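Local coordinates for multiple PDZ domain protein (Mus musculus, PDB 4XH7), which probably serves as a multi-PDZ scaffold in signalling, its fourth PDZ domain being of the kind that commonly binds the C-terminal tails of partner proteins, at residues G73-E78 with V106-T111. Residues are numbered along the deposited sequence; the frame is centred on the assembly and turned at random.
Sequences GDELLE and VCCRRT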
ATOM      1  N   GLY A  73       2.378  10.774   1.675  1.00 22.40           N
ATOM      2  CA  GLY A  73       1.517  11.258   0.623  1.00 21.85           C
ATOM      3  C   GLY A  73       0.958  10.141  -0.236  1.00 23.59           C
ATOM      4  O   GLY A  73      -0.027  10.368  -0.919  1.00 20.47           O
ATOM      5  N   ASP A  74       1.552   8.951  -0.191  1.00 17.86           N
ATOM      6  CA  ASP A  74       1.027   7.878  -1.067  1.00 17.28           C
ATOM      7  C   ASP A  74      -0.366   7.435  -0.617  1.00 18.02           C
ATOM      8  O   ASP A  74      -0.646   7.347   0.585  1.00 20.84           O
ATOM      9  CB  ASP A  74       1.965   6.670  -1.071  1.00 19.10           C
ATOM     10  CG  ASP A  74       3.252   6.923  -1.848  1.00 26.01           C
ATOM     11  OD1 ASP A  74       3.376   7.968  -2.532  1.00 24.33           O
ATOM     12  OD2 ASP A  74       4.160   6.063  -1.770  1.00 25.95           O
ATOM     13  N   GLU A  75      -1.221   7.115  -1.589  1.00 16.58           N
ATOM     14  CA  GLU A  75      -2.566   6.651  -1.289  1.00 16.74           C
ATOM     15  C   GLU A  75      -2.595   5.137  -1.221  1.00 18.25           C
ATOM     16  O   GLU A  75      -2.086   4.464  -2.109  1.00 20.21           O
ATOM     17  CB  GLU A  75      -3.553   7.147  -2.344  1.00 17.54           C
ATOM     18  CG  GLU A  75      -4.965   6.654  -2.019  1.00 18.33           C
ATOM     19  CD  GLU A  75      -6.063   7.276  -2.858  1.00 24.43           C
ATOM     20  OE1 GLU A  75      -7.243   6.949  -2.561  1.00 23.03           O
ATOM     21  OE2 GLU A  75      -5.791   8.041  -3.833  1.00 25.59           O
ATOM     22  N   LEU A  76      -3.253   4.583  -0.197  1.00 17.52           N
ATOM     23  CA  LEU A  76      -3.370   3.129  -0.053  1.00 20.34           C
ATOM     24  C   LEU A  76      -4.451   2.570  -0.975  1.00 19.51           C
ATOM     25  O   LEU A  76      -5.566   3.062  -0.949  1.00 20.72           O
ATOM     26  CB  LEU A  76      -3.736   2.768   1.378  1.00 16.56           C
ATOM     27  CG  LEU A  76      -2.714   3.213   2.413  1.00 25.68           C
ATOM     28  CD1 LEU A  76      -3.269   2.790   3.781  1.00 29.71           C
ATOM     29  CD2 LEU A  76      -1.394   2.553   2.197  1.00 32.25           C
ATOM     30  N   LEU A  77      -4.123   1.545  -1.765  1.00 17.32           N
ATOM     31  CA  LEU A  77      -5.115   0.942  -2.674  1.00 16.68           C
ATOM     32  C   LEU A  77      -5.542  -0.490  -2.337  1.00 17.09           C
ATOM     33  O   LEU A  77      -6.734  -0.807  -2.390  1.00 19.15           O
ATOM     34  CB  LEU A  77      -4.613   0.960  -4.125  1.00 18.50           C
ATOM     35  CG  LEU A  77      -4.302   2.360  -4.652  1.00 18.10           C
ATOM     36  CD1 LEU A  77      -3.675   2.231  -6.038  1.00 18.99           C
ATOM     37  CD2 LEU A  77      -5.552   3.254  -4.663  1.00 18.87           C
ATOM     38  N   GLU A  78      -4.585  -1.343  -1.985  1.00 19.23           N
ATOM     39  CA  GLU A  78      -4.828  -2.769  -1.824  1.00 20.84           C
ATOM     40  C   GLU A  78      -3.750  -3.360  -0.909  1.00 21.80           C
ATOM     41  O   GLU A  78      -2.581  -2.929  -0.944  1.00 22.04           O
ATOM     42  CB  GLU A  78      -4.809  -3.465  -3.186  1.00 23.63           C
ATOM     43  CG  GLU A  78      -5.091  -4.951  -3.122  1.00 29.95           C
ATOM     44  CD  GLU A  78      -4.923  -5.629  -4.485  1.00 30.45           C
ATOM     45  OE1 GLU A  78      -4.045  -6.512  -4.590  1.00 38.62           O
ATOM     46  OE2 GLU A  78      -5.696  -5.302  -5.410  1.00 33.62           O
ATOM     47  N   VAL A 106      -0.257  -2.237  -2.390  1.00 16.74           N
ATOM     48  CA  VAL A 106      -0.313  -1.458  -3.615  1.00 17.86           C
ATOM     49  C   VAL A 106      -0.754  -0.064  -3.240  1.00 21.79           C
ATOM     50  O   VAL A 106      -1.782   0.092  -2.564  1.00 21.50           O
ATOM     51  CB  VAL A 106      -1.324  -2.026  -4.651  1.00 22.19           C
ATOM     52  CG1 VAL A 106      -1.330  -1.164  -5.971  1.00 21.56           C
ATOM     53  CG2 VAL A 106      -1.049  -3.514  -4.926  1.00 22.76           C
ATOM     54  N   CYS A 107       0.008   0.934  -3.680  1.00 19.05           N
ATOM     55  CA  CYS A 107      -0.324   2.348  -3.423  1.00 19.45           C
ATOM     56  C   CYS A 107      -0.222   3.157  -4.685  1.00 17.88           C
ATOM     57  O   CYS A 107       0.223   2.655  -5.724  1.00 18.53           O
ATOM     58  CB  CYS A 107       0.634   2.977  -2.403  1.00 17.08           C
ATOM     59  SG  CYS A 107       0.601   2.178  -0.762  1.00 23.75           S
ATOM     60  N   CYS A 108      -0.616   4.429  -4.624  1.00 17.80           N
ATOM     61  CA  CYS A 108      -0.357   5.304  -5.784  1.00 16.50           C
ATOM     62  C   CYS A 108      -0.053   6.717  -5.373  1.00 19.13           C
ATOM     63  O   CYS A 108      -0.221   7.107  -4.199  1.00 19.40           O
ATOM     64  CB  CYS A 108      -1.547   5.302  -6.757  1.00 18.34           C
ATOM     65  SG  CYS A 108      -3.071   5.953  -6.038  1.00 20.88           S
ATOM     66  N   ARG A 109       0.505   7.476  -6.308  1.00 17.16           N
ATOM     67  CA  ARG A 109       0.730   8.914  -6.060  1.00 20.96           C
ATOM     68  C   ARG A 109       0.352   9.653  -7.351  1.00 21.49           C
ATOM     69  O   ARG A 109       0.449   9.088  -8.421  1.00 19.76           O
ATOM     70  CB  ARG A 109       2.183   9.211  -5.617  1.00 20.60           C
ATOM     71  CG  ARG A 109       3.278   8.743  -6.602  1.00 24.69           C
ATOM     72  CD  ARG A 109       4.694   8.938  -5.959  1.00 21.94           C
ATOM     73  NE  ARG A 109       4.928   7.959  -4.915  1.00 22.79           N
ATOM     74  CZ  ARG A 109       5.794   6.955  -4.970  1.00 25.18           C
ATOM     75  NH1 ARG A 109       5.882   6.126  -3.938  1.00 21.88           N
ATOM     76  NH2 ARG A 109       6.581   6.794  -6.030  1.00 26.62           N
ATOM     77  N   ARG A 110      -0.108  10.890  -7.239  1.00 20.60           N
ATOM     78  CA  ARG A 110      -0.434  11.660  -8.448  1.00 20.77           C
ATOM     79  C   ARG A 110       0.873  11.938  -9.218  1.00 23.01           C
ATOM     80  O   ARG A 110       1.924  12.139  -8.618  1.00 23.14           O
ATOM     81  CB  ARG A 110      -1.151  12.954  -8.060  1.00 24.04           C
ATOM     82  CG  ARG A 110      -2.586  12.790  -7.644  1.00 33.01           C
ATOM     83  N   THR A 111       0.817  11.959 -10.555  1.00 21.57           N
ATOM     84  CA  THR A 111       2.043  12.131 -11.314  1.00 21.06           C
ATOM     85  C   THR A 111       1.802  13.093 -12.472  1.00 22.11           C
ATOM     86  O   THR A 111       0.678  13.508 -12.686  1.00 25.24           O
ATOM     87  CB  THR A 111       2.573  10.776 -11.809  1.00 23.58           C
ATOM     88  OG1 THR A 111       3.906  10.905 -12.325  1.00 31.99           O
ATOM     89  CG2 THR A 111       1.642  10.167 -12.859  1.00 22.77           C
TER
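Leu77 lays its CD1 methyl against Cys108 SG at 3.8 Å and reaches Val106 CG1 on the same side, and together they form the apolar centre of the contact, beside a classic beta bulge in two antiparallel strands of the PDZ fold. Cys108 holds its SG between its own backbone N and carbonyl carbon (chi1 63°), which sets the sulfur beside both Leu77 and the CB of Glu75. Trp18 and Leu14 of the N-terminal helix 5-22 pack on this face. Across the sheet, Leu76 CD2 meets Cys107 SG at 3.6 Å, where Ile55 of strand 52-58 packs on Leu76 and Leu70 on Cys107.

Such a bulge shows how an extra residue is absorbed without breaking the pairing. Both Leu77 N and Glu78 N donate to Val106 O, the former at 2.9 Å and the latter at a longer 3.2 Å, and Val106 N returns a nearly straight bond to Glu78 O. Regular pairing resumes where Glu75 and Cys108 exchange two backbone bonds. The carboxylates of Glu75 and Glu78 find partners elsewhere: His52 for one, Lys17 and Trp18 for the other.

The polar edge belongs to Asp74 and Arg109, which run alongside each other in a bidentate salt bridge. A bend at chi3 (73°) turns the guanidinium side-on, and both carboxylate oxygens are met on their syn sides, with the two planes 29° apart. Phe71 N also donates to Asp74 OD2, and Lys69 O accepts from Arg109 NH1, tying the preceding loop into the pair. An alanine in place of Arg109 would probably leave the buried Asp74 carboxylate without its countercharge and Lys69 O without this donor. The bridge itself consists of Arg109 NE to Asp74 OD1 and Arg109 NH1 to Asp74 OD2, each 2.8 Å long.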